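Local coordinates for DNA/RNA-binding protein Alba (Thermoplasma volcanium, PDB 4Z9E) that probably binds double-stranded DNA tightly but without sequence specificity and takes part in compacting the archaeal chromosome, at residues Lys43-Ala48 with Ser81-Thr86. Sequence-based numbering, arbitrary orientation.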
ATOM      1  N   LYS A  43       7.798   0.366  -2.314  1.00 46.74           N
ATOM      2  CA  LYS A  43       8.954   0.896  -1.633  1.00 49.93           C
ATOM      3  C   LYS A  43       8.559   1.779  -0.434  1.00 49.62           C
ATOM      4  O   LYS A  43       9.223   1.749   0.596  1.00 49.78           O
ATOM      5  CB  LYS A  43       9.830   1.648  -2.629  1.00 50.68           C
ATOM      6  CG  LYS A  43      11.139   2.154  -2.054  1.00 54.56           C
ATOM      7  CD  LYS A  43      11.844   3.122  -2.991  1.00 56.64           C
ATOM      8  CE  LYS A  43      12.737   2.410  -3.972  1.00 54.52           C
ATOM      9  NZ  LYS A  43      13.596   3.426  -4.636  1.00 58.06           N
ATOM     10  N   ALA A  44       7.491   2.561  -0.554  1.00 46.47           N
ATOM     11  CA  ALA A  44       7.036   3.363   0.577  1.00 43.20           C
ATOM     12  C   ALA A  44       6.688   2.475   1.773  1.00 41.00           C
ATOM     13  O   ALA A  44       6.991   2.820   2.910  1.00 42.62           O
ATOM     14  CB  ALA A  44       5.850   4.243   0.194  1.00 37.00           C
ATOM     15  N   VAL A  45       6.015   1.361   1.521  1.00 43.04           N
ATOM     16  CA  VAL A  45       5.692   0.392   2.581  1.00 42.26           C
ATOM     17  C   VAL A  45       6.964  -0.159   3.214  1.00 40.19           C
ATOM     18  O   VAL A  45       7.081  -0.150   4.436  1.00 44.78           O
ATOM     19  CB  VAL A  45       4.783  -0.763   2.091  1.00 44.79           C
ATOM     20  CG1 VAL A  45       4.520  -1.759   3.220  1.00 43.48           C
ATOM     21  CG2 VAL A  45       3.440  -0.214   1.611  1.00 43.25           C
ATOM     22  N   ASP A  46       7.916  -0.604   2.393  1.00 38.86           N
ATOM     23  CA  ASP A  46       9.262  -0.960   2.878  1.00 44.54           C
ATOM     24  C   ASP A  46       9.892   0.103   3.796  1.00 47.10           C
ATOM     25  O   ASP A  46      10.381  -0.232   4.896  1.00 50.33           O
ATOM     26  CB  ASP A  46      10.242  -1.244   1.719  1.00 47.05           C
ATOM     27  CG  ASP A  46       9.859  -2.465   0.867  1.00 61.41           C
ATOM     28  OD1 ASP A  46       9.018  -3.320   1.272  1.00 60.11           O
ATOM     29  OD2 ASP A  46      10.433  -2.568  -0.246  1.00 64.46           O
ATOM     30  N   VAL A  47       9.910   1.365   3.342  1.00 45.09           N
ATOM     31  CA  VAL A  47      10.513   2.445   4.111  1.00 43.24           C
ATOM     32  C   VAL A  47       9.917   2.489   5.494  1.00 43.62           C
ATOM     33  O   VAL A  47      10.642   2.524   6.474  1.00 50.69           O
ATOM     34  CB  VAL A  47      10.361   3.824   3.433  1.00 40.52           C
ATOM     35  CG1 VAL A  47      10.623   4.957   4.417  1.00 33.67           C
ATOM     36  CG2 VAL A  47      11.286   3.920   2.234  1.00 38.91           C
ATOM     37  N   ALA A  48       8.596   2.461   5.575  1.00 45.36           N
ATOM     38  CA  ALA A  48       7.920   2.512   6.873  1.00 49.09           C
ATOM     39  C   ALA A  48       8.134   1.264   7.698  1.00 50.27           C
ATOM     40  O   ALA A  48       8.137   1.333   8.917  1.00 54.05           O
ATOM     41  CB  ALA A  48       6.419   2.766   6.716  1.00 46.00           C
ATOM     42  N   SER A  81      -2.335   5.070  -8.787  1.00 50.25           N
ATOM     43  CA  SER A  81      -2.590   4.856  -7.356  1.00 46.92           C
ATOM     44  C   SER A  81      -1.560   5.604  -6.481  1.00 48.80           C
ATOM     45  O   SER A  81      -0.398   5.798  -6.858  1.00 44.17           O
ATOM     46  CB  SER A  81      -2.525   3.366  -7.029  1.00 51.10           C
ATOM     47  OG  SER A  81      -3.673   2.653  -7.470  1.00 56.97           O
ATOM     48  N   SER A  82      -1.988   6.012  -5.297  1.00 48.73           N
ATOM     49  CA  SER A  82      -1.100   6.698  -4.393  1.00 48.85           C
ATOM     50  C   SER A  82      -1.340   6.263  -2.939  1.00 49.56           C
ATOM     51  O   SER A  82      -2.454   5.841  -2.570  1.00 47.47           O
ATOM     52  CB  SER A  82      -1.244   8.214  -4.559  1.00 49.50           C
ATOM     53  OG  SER A  82      -2.108   8.736  -3.579  1.00 53.62           O
ATOM     54  N   ILE A  83      -0.295   6.354  -2.123  1.00 45.78           N
ATOM     55  CA  ILE A  83      -0.407   6.034  -0.706  1.00 45.79           C
ATOM     56  C   ILE A  83       0.207   7.178   0.070  1.00 47.22           C
ATOM     57  O   ILE A  83       1.156   7.814  -0.384  1.00 45.32           O
ATOM     58  CB  ILE A  83       0.222   4.672  -0.337  1.00 40.10           C
ATOM     59  CG1 ILE A  83      -0.091   4.294   1.109  1.00 44.81           C
ATOM     60  CG2 ILE A  83       1.720   4.712  -0.524  1.00 44.55           C
ATOM     61  CD1 ILE A  83       0.295   2.871   1.488  1.00 41.81           C
ATOM     62  N   GLU A  84      -0.390   7.448   1.223  1.00 49.45           N
ATOM     63  CA  GLU A  84       0.115   8.400   2.175  1.00 52.75           C
ATOM     64  C   GLU A  84       0.102   7.649   3.495  1.00 52.09           C
ATOM     65  O   GLU A  84      -0.960   7.179   3.929  1.00 52.06           O
ATOM     66  CB  GLU A  84      -0.800   9.619   2.211  1.00 59.91           C
ATOM     67  CG  GLU A  84      -0.484  10.671   3.255  1.00 73.05           C
ATOM     68  CD  GLU A  84      -1.555  11.767   3.326  1.00 89.52           C
ATOM     69  OE1 GLU A  84      -2.003  12.256   2.254  1.00 97.08           O
ATOM     70  OE2 GLU A  84      -1.956  12.145   4.456  1.00 90.76           O
ATOM     71  N   ILE A  85       1.289   7.488   4.091  1.00 53.24           N
ATOM     72  CA  ILE A  85       1.465   6.814   5.394  1.00 53.33           C
ATOM     73  C   ILE A  85       1.940   7.817   6.451  1.00 56.59           C
ATOM     74  O   ILE A  85       2.995   8.460   6.297  1.00 58.92           O
ATOM     75  CB  ILE A  85       2.483   5.646   5.325  1.00 51.88           C
ATOM     76  CG1 ILE A  85       2.150   4.676   4.198  1.00 51.42           C
ATOM     77  CG2 ILE A  85       2.532   4.874   6.631  1.00 48.87           C
ATOM     78  CD1 ILE A  85       3.325   3.809   3.784  1.00 45.82           C
ATOM     79  N   THR A  86       1.158   7.944   7.521  1.00 56.51           N
ATOM     80  CA  THR A  86       1.484   8.834   8.633  1.00 57.57           C
ATOM     81  C   THR A  86       2.066   8.049   9.799  1.00 50.16           C
ATOM     82  O   THR A  86       1.412   7.161  10.317  1.00 57.12           O
ATOM     83  CB  THR A  86       0.229   9.593   9.136  1.00 54.71           C
ATOM     84  OG1 THR A  86      -0.341  10.308   8.047  1.00 57.41           O
ATOM     85  CG2 THR A  86       0.571  10.582  10.243  1.00 51.69           C
TER
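I85 drives its CD1 methyl toward one turn of the helix, between the CB atoms of A44 and A48. The side-chain contacts between helix segment 43-48 and strand segment 81-86 are all apolar, and CD1 of I85 also rests on the helix backbone. CD1 of I85 stands 4.4 Å from CB of A44 and the same 4.4 Å from CB of A48, and it comes closest to the backbone, 3.9 Å from O of A44. That carbonyl already accepts the helical bond from N of A48, so the methyl rests against an oxygen that is already engaged in a helical hydrogen bond. With CG1 of I85 anti to its own carbonyl carbon (chi1 -52°), the branch that carries CD1 is the one that meets the helix.

I83, two residues earlier on the same face of the strand, divides its branches: CG2 lies 4.2 Å from CB of A44, while CD1 reaches CG2 of V45 at 4.4 Å. The small side chains of A44 and A48 face the strand, and the segment axes come within 9.7 Å, nearly parallel at 11°.

This is helix-on-sheet packing in the buried core of the Alba fold, helix 41-55 lying against strand 80-88. That strand runs between strands 31-37 and 60-69, antiparallel to both; A44 also touches A36 of the former, while I83 touches L66 and I85 touches Y61 of the latter. Helix 14-25 packs on V47. The second subunit adjoins the same region, S81 of the second subunit packing on V45 and L66 of the second subunit on I85.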